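Local structure of carboxylesterase YbfK (Bacillus subtilis, 4CCY) at residues Asp22-Leu27 with Pro194-Gln199; Gly62-Ser67 with Gly90-Ser95; Tyr71-Ala76 with Glu281-Arg286; Arg148-Ser153 with Leu288-Gly293; Asp188-His193 with Ser276-Glu281. The protein shows carboxylesterase activity in vitro, hydrolysing carboxylic esters to an alcohol and a carboxylate, and belongs to the alpha/beta hydrolase superfamily. All coordinates share one frame; numbering follows the deposited sequence.

Contact 1: Asp22-Leu27 with Pro194-Gln199; sequences DQSLSL and PLLQRQ
Ser24 and Leu195 bring the two backbones nearest, with their CA atoms 5.3 Å apart. Asp22-Leu27 passes from helix 12-24 into a 3-10 segment. Pro194-Gln199 forms the start of helix 194-205. Ser24 OG donates to Gln199 OE1 at 2.7 Å, in the plane of the amide carbonyl. The same Ser24 OG lies 3.0 Å from Leu195 O. Gln199 spans the gap because its CG is anti to the backbone N (chi1 -179°) and its chain is extended beyond that. Its NE2 bonds to Ser66 OG, so both ends of the amide are held. In the alpha/beta hydrolase fold, the region between strands 146-152 and 236-241 is a usual place for a cap. Helix 194-205 lies there, and the N-terminal helix 12-24 packs against it. Leu195 packs beside Ser24. Its CD1 lies 4.0 Å from Leu27 CG and 3.7 Å from Gln23 O. Ser26 OG turns back to Gln23 O at 2.7 Å, approaching nearly end-on to the carbonyl, and Ser26 N bonds to that oxygen too. At the outer side, a water lies between Gln23 OE1 and Arg198 NH1; its bond to the arginine is weak. The amide and guanidinium planes stand 75° apart.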
# COMPACT_ATOMS: atom_id res chain seq x y z
N ASP B 22 -3.95 10.64 -14.21
CA ASP B 22 -3.43 10.36 -15.56
C ASP B 22 -2.09 11.05 -15.83
O ASP B 22 -1.21 10.47 -16.47
CB ASP B 22 -4.44 10.73 -16.64
CG ASP B 22 -5.63 9.78 -16.68
OD1 ASP B 22 -5.51 8.62 -16.22
OD2 ASP B 22 -6.69 10.19 -17.19
N GLN B 23 -1.95 12.28 -15.35
CA GLN B 23 -0.68 13.01 -15.47
C GLN B 23 0.43 12.38 -14.61
O GLN B 23 1.56 12.27 -15.07
CB GLN B 23 -0.85 14.50 -15.17
CG GLN B 23 -1.50 15.26 -16.32
CD GLN B 23 -1.83 16.70 -15.99
OE1 GLN B 23 -1.32 17.26 -15.02
NE2 GLN B 23 -2.68 17.31 -16.81
N SER B 24 0.10 11.93 -13.41
CA SER B 24 1.08 11.21 -12.58
C SER B 24 1.60 9.97 -13.31
O SER B 24 2.78 9.65 -13.24
CB SER B 24 0.49 10.82 -11.23
OG SER B 24 0.36 11.94 -10.38
N LEU B 25 0.72 9.30 -14.05
CA LEU B 25 1.07 8.09 -14.78
C LEU B 25 2.07 8.28 -15.94
O LEU B 25 2.61 7.29 -16.44
CB LEU B 25 -0.20 7.34 -15.22
CG LEU B 25 -0.99 6.63 -14.10
CD1 LEU B 25 -2.31 6.07 -14.59
CD2 LEU B 25 -0.15 5.54 -13.44
N SER B 26 2.34 9.52 -16.34
CA SER B 26 3.43 9.81 -17.27
C SER B 26 4.81 9.48 -16.67
O SER B 26 5.80 9.40 -17.40
CB SER B 26 3.40 11.27 -17.74
OG SER B 26 3.75 12.16 -16.69
N LEU B 27 4.86 9.27 -15.36
CA LEU B 27 6.11 8.91 -14.68
C LEU B 27 6.38 7.41 -14.75
O LEU B 27 7.46 6.97 -14.41
CB LEU B 27 6.13 9.39 -13.22
CG LEU B 27 6.11 10.90 -12.98
CD1 LEU B 27 5.99 11.21 -11.49
CD2 LEU B 27 7.33 11.59 -13.59
N PRO B 194 6.25 16.79 -7.91
CA PRO B 194 5.12 17.74 -8.02
C PRO B 194 3.82 17.12 -8.53
O PRO B 194 2.73 17.50 -8.07
CB PRO B 194 5.65 18.78 -9.02
CG PRO B 194 7.13 18.74 -8.86
CD PRO B 194 7.50 17.35 -8.44
N LEU B 195 3.92 16.17 -9.46
CA LEU B 195 2.73 15.48 -9.99
C LEU B 195 2.01 14.64 -8.93
O LEU B 195 0.77 14.58 -8.92
CB LEU B 195 3.09 14.62 -11.21
CG LEU B 195 3.52 15.35 -12.48
CD1 LEU B 195 4.12 14.38 -13.49
CD2 LEU B 195 2.35 16.12 -13.09
N LEU B 196 2.77 13.99 -8.05
CA LEU B 196 2.18 13.22 -6.95
C LEU B 196 1.57 14.13 -5.89
O LEU B 196 0.48 13.87 -5.39
CB LEU B 196 3.17 12.26 -6.30
CG LEU B 196 2.94 10.78 -6.58
CD1 LEU B 196 3.86 9.94 -5.71
CD2 LEU B 196 1.48 10.39 -6.35
N GLN B 197 2.28 15.21 -5.59
CA GLN B 197 1.79 16.29 -4.75
C GLN B 197 0.43 16.79 -5.24
O GLN B 197 -0.52 16.86 -4.45
CB GLN B 197 2.81 17.43 -4.72
CG GLN B 197 2.43 18.62 -3.86
CD GLN B 197 2.77 18.44 -2.39
OE1 GLN B 197 3.75 17.77 -2.04
NE2 GLN B 197 1.98 19.08 -1.52
N ARG B 198 0.32 17.11 -6.52
CA ARG B 198 -0.92 17.68 -7.05
C ARG B 198 -2.06 16.66 -7.06
O ARG B 198 -3.20 17.01 -6.74
CB ARG B 198 -0.73 18.26 -8.45
CG ARG B 198 0.16 19.48 -8.48
CD ARG B 198 -0.00 20.28 -9.77
NE ARG B 198 1.28 20.42 -10.45
CZ ARG B 198 1.56 19.91 -11.65
NH1 ARG B 198 0.63 19.25 -12.33
NH2 ARG B 198 2.76 20.09 -12.18
N GLN B 199 -1.74 15.41 -7.39
CA GLN B 199 -2.74 14.35 -7.41
C GLN B 199 -3.37 14.10 -6.04
O GLN B 199 -4.61 14.06 -5.91
CB GLN B 199 -2.17 13.05 -7.96
CG GLN B 199 -3.19 11.91 -8.02
CD GLN B 199 -2.58 10.58 -8.40
OE1 GLN B 199 -1.56 10.53 -9.07
NE2 GLN B 199 -3.20 9.49 -7.96
O HOH W 1 -1.40 17.35 -12.50

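Contact 2: Gly62-Ser67 with Gly90-Ser95; sequences GGLFSS and GDKNKS
Leu64 and Asp91 join two loops beside the active site of the alpha/beta hydrolase fold. The loop Gly62-Ser67 follows strand 56-60. It carries Gly62 and Gly63, which come right after His61. In this superfamily a His-Gly loop at this place commonly contributes to the oxyanion hole, and Gly62 lies close to Ser129, the probable nucleophile. Gly90-Ser95 belongs to the loop after strand 82-86. The central bond is from Leu64 N to Asp91 OD2, 2.8 Å long and fairly straight at 161°. It uses the syn lone pair of the carboxylate oxygen. Asp91 extends toward the glycine loop with CG anti to its backbone N (chi1 -172°), and OD2 also comes within 3.6 Å of Gly63 CA. The other oxygen, Asp91 OD1, takes a weak bond from Lys92 N, so the carboxylate is held at both oxygens. A leucine at Asp91 would remove both acceptors, and Leu64 N would probably lose its mate and the glycine loop its tie to the neighbouring loop. The side chains of Leu64 and Asp91 cross at about a right angle, with Leu64 CD2 3.8 Å from Asp91 OD1. A water provides a second link. It donates to Leu64 O and to Lys92 O, each at 2.9 Å. Asn93 is fixed from its own side: its OD1 accepts from Ser95 N in an Asx turn, and its ND2 bonds to Ile88 O. This leaves the apolar part of Asn93 to face Ser66, with the two CB atoms 3.8 Å apart.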
# COMPACT_ATOMS: atom_id res chain seq x y z
N GLY B 62 0.03 3.09 -0.51
CA GLY B 62 -0.38 3.72 0.74
C GLY B 62 -1.63 4.56 0.56
O GLY B 62 -1.99 4.94 -0.57
N GLY B 63 -2.29 4.87 1.68
CA GLY B 63 -3.51 5.67 1.66
C GLY B 63 -3.33 6.98 0.92
O GLY B 63 -2.35 7.69 1.13
N LEU B 64 -4.28 7.29 0.04
CA LEU B 64 -4.34 8.57 -0.73
C LEU B 64 -3.43 8.63 -1.96
O LEU B 64 -3.58 9.53 -2.79
CB LEU B 64 -4.08 9.79 0.17
CG LEU B 64 -5.01 10.02 1.37
CD1 LEU B 64 -4.62 11.29 2.12
CD2 LEU B 64 -6.47 10.08 0.93
N PHE B 65 -2.51 7.67 -2.08
CA PHE B 65 -1.44 7.70 -3.09
C PHE B 65 -1.80 7.09 -4.44
O PHE B 65 -1.28 7.53 -5.47
CB PHE B 65 -0.18 7.02 -2.56
CG PHE B 65 0.68 7.93 -1.72
CD1 PHE B 65 0.29 8.31 -0.44
CD2 PHE B 65 1.89 8.42 -2.23
CE1 PHE B 65 1.08 9.15 0.32
CE2 PHE B 65 2.69 9.26 -1.46
CZ PHE B 65 2.28 9.63 -0.19
N SER B 66 -2.65 6.07 -4.44
CA SER B 66 -2.97 5.29 -5.65
C SER B 66 -1.74 4.51 -6.14
O SER B 66 -0.64 4.69 -5.62
CB SER B 66 -3.51 6.18 -6.78
OG SER B 66 -2.44 6.74 -7.55
N SER B 67 -1.94 3.67 -7.15
CA SER B 67 -0.86 2.86 -7.74
C SER B 67 0.20 3.68 -8.48
O SER B 67 1.30 3.17 -8.75
CB SER B 67 -1.46 1.81 -8.67
OG SER B 67 -2.24 0.90 -7.90
N GLY B 90 -12.28 1.98 -2.18
CA GLY B 90 -12.70 2.75 -1.01
C GLY B 90 -11.71 3.86 -0.67
O GLY B 90 -11.91 4.59 0.30
N ASP B 91 -10.64 3.97 -1.46
CA ASP B 91 -9.67 5.05 -1.34
C ASP B 91 -9.70 5.93 -2.60
O ASP B 91 -10.37 5.59 -3.60
CB ASP B 91 -8.27 4.48 -1.09
CG ASP B 91 -7.23 5.55 -0.75
OD1 ASP B 91 -7.61 6.64 -0.28
OD2 ASP B 91 -6.03 5.29 -0.93
N LYS B 92 -8.99 7.06 -2.55
CA LYS B 92 -9.01 8.02 -3.66
C LYS B 92 -8.13 7.53 -4.80
O LYS B 92 -6.92 7.70 -4.76
CB LYS B 92 -8.57 9.42 -3.19
CG LYS B 92 -9.55 10.16 -2.30
CD LYS B 92 -10.90 10.31 -2.99
CE LYS B 92 -11.75 11.41 -2.39
NZ LYS B 92 -11.37 11.90 -1.04
N ASN B 93 -8.76 6.92 -5.80
CA ASN B 93 -8.07 6.30 -6.92
C ASN B 93 -9.14 5.86 -7.93
O ASN B 93 -10.30 6.30 -7.83
CB ASN B 93 -7.19 5.12 -6.46
CG ASN B 93 -7.97 4.09 -5.65
OD1 ASN B 93 -9.03 3.62 -6.08
ND2 ASN B 93 -7.44 3.72 -4.48
N LYS B 94 -8.76 5.00 -8.88
CA LYS B 94 -9.67 4.65 -9.99
C LYS B 94 -10.61 3.48 -9.70
O LYS B 94 -11.48 3.16 -10.52
CB LYS B 94 -8.88 4.41 -11.29
CG LYS B 94 -8.42 5.70 -11.97
CD LYS B 94 -7.99 5.45 -13.41
CE LYS B 94 -7.42 6.73 -14.03
NZ LYS B 94 -7.15 6.58 -15.49
N SER B 95 -10.45 2.82 -8.56
CA SER B 95 -11.38 1.75 -8.18
C SER B 95 -12.76 2.34 -7.83
O SER B 95 -12.86 3.45 -7.30
CB SER B 95 -10.79 0.87 -7.08
OG SER B 95 -9.61 0.22 -7.56
O HOH W 2 -4.58 9.28 -5.46

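Contact 3: Tyr71-Ala76 with Glu281-Arg286; sequences YPNIAA and EYVNQR
Two hydrogen bonds carry this contact, and both use the amide of Asn284. Asn284 ND2 donates to Pro72 O at 3.0 Å. The bond is almost straight at 176°, and the acceptor lies in the Asn284 amide plane. Asn284 OD1 accepts from Asn73 ND2 at 2.8 Å, with the donor tilted somewhat from the carbonyl plane. The two amides meet almost perpendicular, their planes 86° apart. Asn73 ND2 has a second acceptor in Ser276 O. With CG anti to the carbonyl carbon (chi1 -71°), Asn284 points its amide from helix 280-291 at the turn that leads into helix 74-77. The apolar part is small: Ala76 CB rests 3.8 Å from Asn284 CB. Trp77 NE1 bonds to the backbone O of Asn284, so the short helix 74-77 is tied to the same point of the long one. If Asn284 were a leucine, Pro72 O and Asn73 ND2 would probably both lose a partner, and the turn would be held less firmly against the helix. One amide thus serves as donor and acceptor at once, which fixes which of its ends is oxygen and which is nitrogen.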
# COMPACT_ATOMS: atom_id res chain seq x y z
N TYR B 71 5.99 4.35 -9.38
CA TYR B 71 6.85 4.73 -10.53
C TYR B 71 8.37 4.53 -10.34
O TYR B 71 9.03 4.15 -11.30
CB TYR B 71 6.52 6.14 -11.09
CG TYR B 71 7.04 7.28 -10.24
CD1 TYR B 71 8.32 7.80 -10.43
CD2 TYR B 71 6.24 7.82 -9.24
CE1 TYR B 71 8.80 8.82 -9.62
CE2 TYR B 71 6.71 8.85 -8.44
CZ TYR B 71 7.98 9.35 -8.63
OH TYR B 71 8.42 10.38 -7.82
N PRO B 72 8.93 4.77 -9.13
CA PRO B 72 10.39 4.60 -9.11
C PRO B 72 10.84 3.18 -8.71
O PRO B 72 12.03 2.93 -8.55
CB PRO B 72 10.83 5.63 -8.07
CG PRO B 72 9.68 5.69 -7.10
CD PRO B 72 8.43 5.32 -7.85
N ASN B 73 9.88 2.27 -8.56
CA ASN B 73 10.15 0.88 -8.19
C ASN B 73 9.76 -0.09 -9.29
O ASN B 73 10.28 -1.20 -9.36
CB ASN B 73 9.37 0.51 -6.92
CG ASN B 73 9.41 1.60 -5.88
OD1 ASN B 73 8.42 2.28 -5.66
ND2 ASN B 73 10.57 1.78 -5.24
N ILE B 74 8.83 0.33 -10.15
CA ILE B 74 8.18 -0.62 -11.06
C ILE B 74 9.09 -1.22 -12.14
O ILE B 74 8.94 -2.39 -12.50
CB ILE B 74 6.86 -0.04 -11.64
CG1 ILE B 74 5.95 -1.16 -12.17
CG2 ILE B 74 7.13 1.05 -12.67
CD1 ILE B 74 5.15 -1.85 -11.07
N ALA B 75 10.04 -0.44 -12.65
CA ALA B 75 10.97 -0.98 -13.65
C ALA B 75 11.77 -2.13 -13.04
O ALA B 75 11.84 -3.20 -13.61
CB ALA B 75 11.89 0.09 -14.21
N ALA B 76 12.34 -1.91 -11.86
CA ALA B 76 13.13 -2.95 -11.20
C ALA B 76 12.28 -4.21 -10.97
O ALA B 76 12.73 -5.32 -11.26
CB ALA B 76 13.71 -2.45 -9.89
N GLU B 281 16.31 3.19 -4.61
CA GLU B 281 17.42 2.32 -5.02
C GLU B 281 17.59 1.15 -4.04
O GLU B 281 17.70 -0.01 -4.46
CB GLU B 281 18.75 3.07 -5.16
CG GLU B 281 18.73 4.20 -6.18
CD GLU B 281 18.32 5.56 -5.60
OE1 GLU B 281 17.64 5.64 -4.53
OE2 GLU B 281 18.68 6.57 -6.24
N TYR B 282 17.62 1.46 -2.74
CA TYR B 282 17.73 0.43 -1.72
C TYR B 282 16.51 -0.50 -1.71
O TYR B 282 16.66 -1.72 -1.80
CB TYR B 282 17.99 1.01 -0.33
CG TYR B 282 18.10 -0.07 0.71
CD1 TYR B 282 19.23 -0.91 0.75
CD2 TYR B 282 17.07 -0.31 1.63
CE1 TYR B 282 19.32 -1.94 1.68
CE2 TYR B 282 17.17 -1.32 2.57
CZ TYR B 282 18.29 -2.13 2.60
OH TYR B 282 18.39 -3.14 3.53
N VAL B 283 15.32 0.08 -1.59
CA VAL B 283 14.07 -0.68 -1.53
C VAL B 283 13.91 -1.60 -2.74
O VAL B 283 13.52 -2.76 -2.57
CB VAL B 283 12.84 0.24 -1.33
CG1 VAL B 283 11.52 -0.52 -1.49
CG2 VAL B 283 12.89 0.87 0.05
N ASN B 284 14.25 -1.11 -3.94
CA ASN B 284 14.15 -1.92 -5.17
C ASN B 284 14.94 -3.23 -5.09
O ASN B 284 14.36 -4.32 -5.23
CB ASN B 284 14.60 -1.12 -6.41
CG ASN B 284 13.59 -0.04 -6.79
OD1 ASN B 284 12.52 0.07 -6.19
ND2 ASN B 284 13.94 0.78 -7.79
N GLN B 285 16.24 -3.11 -4.84
CA GLN B 285 17.10 -4.28 -4.70
C GLN B 285 16.76 -5.16 -3.47
O GLN B 285 16.78 -6.39 -3.56
CB GLN B 285 18.59 -3.90 -4.73
CG GLN B 285 19.55 -5.08 -4.68
CD GLN B 285 19.31 -6.12 -5.77
OE1 GLN B 285 18.92 -7.27 -5.50
NE2 GLN B 285 19.54 -5.73 -7.01
N ARG B 286 16.44 -4.53 -2.34
CA ARG B 286 16.13 -5.27 -1.11
C ARG B 286 14.92 -6.19 -1.28
O ARG B 286 14.92 -7.34 -0.81
CB ARG B 286 15.89 -4.31 0.06
CG ARG B 286 15.60 -5.03 1.38
CD ARG B 286 16.81 -5.84 1.81
NE ARG B 286 16.56 -6.66 3.00
CZ ARG B 286 16.24 -7.95 3.00
NH1 ARG B 286 16.10 -8.62 1.86
NH2 ARG B 286 16.05 -8.57 4.15

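Contact 4: Arg148-Ser153 with Leu288-Gly293; sequences RAVVIS and LSFLCG
Strand 146-152 meets the C-terminal end of helix 280-291, with Arg148 CA and Leu291 CA 6.2 Å apart. Arg148 lies along the last turn of the helix. Its NH1 donates to Phe290 O at 2.9 Å. The bond is bent at 139°, and the acceptor stands out of the guanidinium plane. Phe290 O also accepts from Gly293 N, which comes from the opposite face of its carbonyl plane. One face of the guanidinium lies, toward its rim, on the backbone of Gly293, whose C is 3.5 Å above the plane. Phe290 reaches back toward the strand because its CG is anti to the backbone N (chi1 171°). Arg148 CD lies over one face of the Phe290 ring, toward its rim. The guanidinium adds an off-centre cation-pi contact, with Arg148 CZ 5.0 Å from the ring centroid. Further along the strand, Val150 CG2 packs on Phe290 CD2 at 3.6 Å. Leu291 CD2 touches both Arg148 CB and Val150 CG2. This is how the C-terminal helix of the alpha/beta hydrolase fold covers one face of the central sheet; Leu237 on the neighbouring strand 236-241 also touches Phe290. The chemistry changes along the strand, from apolar contacts at Val150 to charge and carbonyl at Arg148. A positive group beside the last carbonyls of a helix is likely to interact favourably with the helix dipole.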
# COMPACT_ATOMS: atom_id res chain seq x y z
N ARG B 148 5.61 -14.88 -1.01
CA ARG B 148 6.37 -14.06 -0.06
C ARG B 148 5.72 -12.68 0.05
O ARG B 148 5.17 -12.17 -0.92
CB ARG B 148 7.84 -13.93 -0.49
CG ARG B 148 8.57 -15.26 -0.65
CD ARG B 148 10.09 -15.11 -0.58
NE ARG B 148 10.67 -16.25 0.14
CZ ARG B 148 11.82 -16.24 0.79
NH1 ARG B 148 12.58 -15.15 0.84
NH2 ARG B 148 12.23 -17.34 1.40
N ALA B 149 5.80 -12.08 1.24
CA ALA B 149 5.13 -10.82 1.50
C ALA B 149 6.10 -9.74 1.97
O ALA B 149 6.96 -10.01 2.81
CB ALA B 149 4.02 -11.01 2.52
N VAL B 150 5.92 -8.53 1.45
CA VAL B 150 6.76 -7.38 1.78
C VAL B 150 5.87 -6.29 2.37
O VAL B 150 4.90 -5.86 1.74
CB VAL B 150 7.53 -6.83 0.55
CG1 VAL B 150 8.36 -5.60 0.93
CG2 VAL B 150 8.45 -7.89 -0.05
N VAL B 151 6.20 -5.86 3.58
CA VAL B 151 5.40 -4.87 4.30
C VAL B 151 6.29 -3.67 4.61
O VAL B 151 7.24 -3.77 5.38
CB VAL B 151 4.84 -5.47 5.60
CG1 VAL B 151 4.06 -4.43 6.38
CG2 VAL B 151 3.99 -6.70 5.32
N ILE B 152 5.98 -2.53 3.99
CA ILE B 152 6.76 -1.30 4.16
C ILE B 152 5.93 -0.23 4.86
O ILE B 152 4.83 0.11 4.41
CB ILE B 152 7.29 -0.75 2.81
CG1 ILE B 152 7.95 -1.88 2.00
CG2 ILE B 152 8.24 0.43 3.03
CD1 ILE B 152 8.20 -1.53 0.54
N SER B 153 6.47 0.29 5.96
CA SER B 153 5.85 1.38 6.71
C SER B 153 4.36 1.14 6.91
O SER B 153 3.53 1.97 6.52
CB SER B 153 6.11 2.71 6.00
OG SER B 153 7.49 3.00 5.95
N LEU B 288 13.74 -7.21 -4.39
CA LEU B 288 14.13 -8.22 -5.37
C LEU B 288 14.92 -9.36 -4.74
O LEU B 288 14.68 -10.53 -5.02
CB LEU B 288 14.94 -7.60 -6.51
CG LEU B 288 14.21 -6.93 -7.67
CD1 LEU B 288 15.24 -6.30 -8.60
CD2 LEU B 288 13.33 -7.93 -8.41
N SER B 289 15.87 -9.00 -3.88
CA SER B 289 16.65 -10.00 -3.15
C SER B 289 15.73 -10.91 -2.35
O SER B 289 15.84 -12.14 -2.41
CB SER B 289 17.67 -9.33 -2.22
OG SER B 289 18.81 -8.89 -2.95
N PHE B 290 14.80 -10.30 -1.61
CA PHE B 290 13.90 -11.04 -0.74
C PHE B 290 12.93 -11.91 -1.54
O PHE B 290 12.80 -13.10 -1.26
CB PHE B 290 13.14 -10.10 0.20
CG PHE B 290 12.04 -10.78 0.96
CD1 PHE B 290 12.33 -11.60 2.04
CD2 PHE B 290 10.71 -10.62 0.58
CE1 PHE B 290 11.32 -12.24 2.74
CE2 PHE B 290 9.70 -11.25 1.27
CZ PHE B 290 10.01 -12.06 2.36
N LEU B 291 12.28 -11.33 -2.55
CA LEU B 291 11.30 -12.08 -3.35
C LEU B 291 11.88 -13.30 -4.07
O LEU B 291 11.18 -14.30 -4.23
CB LEU B 291 10.59 -11.15 -4.34
CG LEU B 291 9.61 -10.14 -3.74
CD1 LEU B 291 8.90 -9.34 -4.82
CD2 LEU B 291 8.60 -10.80 -2.81
N CYS B 292 13.15 -13.22 -4.47
CA CYS B 292 13.85 -14.30 -5.17
C CYS B 292 14.57 -15.26 -4.22
O CYS B 292 15.33 -16.12 -4.68
CB CYS B 292 14.85 -13.71 -6.18
SG CYS B 292 14.08 -12.72 -7.49
N GLY B 293 14.33 -15.13 -2.92
CA GLY B 293 15.03 -15.91 -1.90
C GLY B 293 14.39 -17.24 -1.56
O GLY B 293 14.89 -17.97 -0.70

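Contact 5: Asp188-His193 with Ser276-Glu281; sequences DSYDLH and SLEQPE. With NA (sodium ion), chain F.
Tyr190 binds a sodium ion through its backbone O, at 2.4 Å, while its side chain packs on Leu277 and Glu278. Three waters also bind the ion, and Thr186 OG1 and Gly187 O complete the site. Two of these waters donate to Asp191 OD1, so the carboxylate acts in the second shell and does not touch the metal. The loop Asp188-His193, between helices 175-186 and 194-205, is thus held on one side by the ion. On the other side it packs on the short helix 275-278, just after His273 of the probable charge relay. Tyr190 CG is anti to the backbone N (chi1 -177°), which sends the ring across the helix. Tyr190 OH comes within 3.3 Å of Leu277 CB, and the two side chains cross at about a right angle. Glu278 runs alongside the ring in the opposite direction. Its CG lies 3.8 Å from Tyr190 CD1, and its carboxylate plane is 25° from the ring plane. Glu278 CD also touches Tyr190 CB at 3.8 Å. The charged end has a partner in Gly272 N, which bonds to Glu278 OE1. Beyond the tyrosine, Leu192 CD2 meets Leu277 CD1 at 3.9 Å. No hydrogen bond links the two segments. The pairing rests mainly on carbon contacts, while Tyr190 O turns to the sodium ion and Glu278 OE1 to the backbone beside His273.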
# COMPACT_ATOMS: atom_id res chain seq x y z
N ASP B 188 11.12 16.71 6.68
CA ASP B 188 11.87 17.87 6.19
C ASP B 188 12.87 17.62 5.05
O ASP B 188 13.29 18.57 4.39
CB ASP B 188 12.59 18.57 7.34
CG ASP B 188 11.68 19.49 8.11
OD1 ASP B 188 10.44 19.33 8.01
OD2 ASP B 188 12.21 20.37 8.82
N SER B 189 13.26 16.37 4.84
CA SER B 189 14.27 16.05 3.83
C SER B 189 13.72 15.43 2.54
O SER B 189 14.48 15.15 1.61
CB SER B 189 15.40 15.20 4.42
OG SER B 189 14.90 14.22 5.31
N TYR B 190 12.41 15.22 2.48
CA TYR B 190 11.81 14.66 1.27
C TYR B 190 10.66 15.50 0.75
O TYR B 190 9.79 15.91 1.51
CB TYR B 190 11.36 13.21 1.48
CG TYR B 190 10.80 12.59 0.21
CD1 TYR B 190 11.65 12.25 -0.84
CD2 TYR B 190 9.43 12.38 0.05
CE1 TYR B 190 11.15 11.70 -2.01
CE2 TYR B 190 8.93 11.84 -1.12
CZ TYR B 190 9.79 11.50 -2.15
OH TYR B 190 9.29 10.96 -3.32
N ASP B 191 10.65 15.73 -0.56
CA ASP B 191 9.52 16.33 -1.26
C ASP B 191 9.01 15.34 -2.28
O ASP B 191 9.80 14.72 -2.99
CB ASP B 191 9.94 17.61 -2.00
CG ASP B 191 10.40 18.70 -1.06
OD1 ASP B 191 9.75 18.93 -0.03
OD2 ASP B 191 11.42 19.34 -1.38
N LEU B 192 7.69 15.20 -2.37
CA LEU B 192 7.09 14.36 -3.41
C LEU B 192 7.42 14.98 -4.76
O LEU B 192 7.73 16.17 -4.84
CB LEU B 192 5.57 14.30 -3.23
CG LEU B 192 4.98 13.58 -2.02
CD1 LEU B 192 3.49 13.89 -1.89
CD2 LEU B 192 5.22 12.07 -2.11
N HIS B 193 7.38 14.17 -5.82
CA HIS B 193 7.32 14.71 -7.17
C HIS B 193 6.11 15.62 -7.24
O HIS B 193 5.05 15.29 -6.69
CB HIS B 193 7.21 13.60 -8.20
CG HIS B 193 7.48 14.06 -9.62
ND1 HIS B 193 6.58 14.78 -10.33
CD2 HIS B 193 8.59 13.89 -10.44
CE1 HIS B 193 7.10 15.05 -11.54
NE2 HIS B 193 8.32 14.50 -11.61
N SER B 276 9.59 3.74 0.11
CA SER B 276 9.71 3.30 -1.28
C SER B 276 9.92 4.47 -2.24
O SER B 276 10.47 4.28 -3.33
CB SER B 276 8.50 2.45 -1.70
OG SER B 276 7.34 3.25 -1.72
N LEU B 277 9.49 5.67 -1.84
CA LEU B 277 9.70 6.87 -2.65
C LEU B 277 11.01 7.52 -2.27
O LEU B 277 11.71 8.07 -3.12
CB LEU B 277 8.55 7.87 -2.48
CG LEU B 277 7.21 7.50 -3.13
CD1 LEU B 277 6.08 8.34 -2.55
CD2 LEU B 277 7.29 7.65 -4.64
N GLU B 278 11.34 7.45 -0.98
CA GLU B 278 12.48 8.18 -0.45
C GLU B 278 13.82 7.48 -0.73
O GLU B 278 14.81 8.14 -1.03
CB GLU B 278 12.28 8.41 1.05
CG GLU B 278 12.94 9.67 1.58
CD GLU B 278 12.56 10.00 3.02
OE1 GLU B 278 11.51 9.53 3.51
OE2 GLU B 278 13.34 10.74 3.66
N GLN B 279 13.83 6.16 -0.63
CA GLN B 279 15.04 5.36 -0.90
C GLN B 279 14.76 4.27 -1.92
O GLN B 279 14.92 3.09 -1.61
CB GLN B 279 15.59 4.72 0.39
CG GLN B 279 16.14 5.69 1.43
CD GLN B 279 17.39 6.42 0.97
OE1 GLN B 279 18.04 6.04 -0.00
NE2 GLN B 279 17.75 7.48 1.69
N PRO B 280 14.34 4.66 -3.15
CA PRO B 280 13.93 3.66 -4.12
C PRO B 280 15.07 2.71 -4.54
O PRO B 280 14.80 1.55 -4.79
CB PRO B 280 13.44 4.50 -5.31
CG PRO B 280 14.19 5.79 -5.19
CD PRO B 280 14.25 6.03 -3.71
N GLU B 281 16.31 3.19 -4.61
CA GLU B 281 17.42 2.32 -5.02
C GLU B 281 17.59 1.15 -4.04
O GLU B 281 17.70 -0.01 -4.46
CB GLU B 281 18.75 3.07 -5.16
CG GLU B 281 18.73 4.20 -6.18
CD GLU B 281 18.32 5.56 -5.60
OE1 GLU B 281 17.64 5.64 -4.53
OE2 GLU B 281 18.68 6.57 -6.24
NA NA F . 8.75 17.44 3.10
O HOH W 3 10.66 18.61 2.68
O HOH W 4 7.20 18.24 1.17
O HOH W 5 7.89 18.41 4.79

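Contacts 2 and 4 are buried; contacts 1, 3 and 5 are partly buried. Contacts 3 and 4 both use helix 280-291, which contact 5 also reaches at its start. Contacts 1 and 2 touch, among other places, through the Asp22-Lys94 salt bridge. Phe65 of contact 2 packs on Leu192 and Leu277 of contact 5. Contact 4 lies across the chain's centre from contact 2 and is the one that joins a sheet strand to a helix. The chemistry does not simply follow burial. Contacts 1 and 3 rely on side-chain amides, contact 2 on a carboxylate and a bridging water, contact 4 on an arginine, and contact 5 on apolar packing beside a metal.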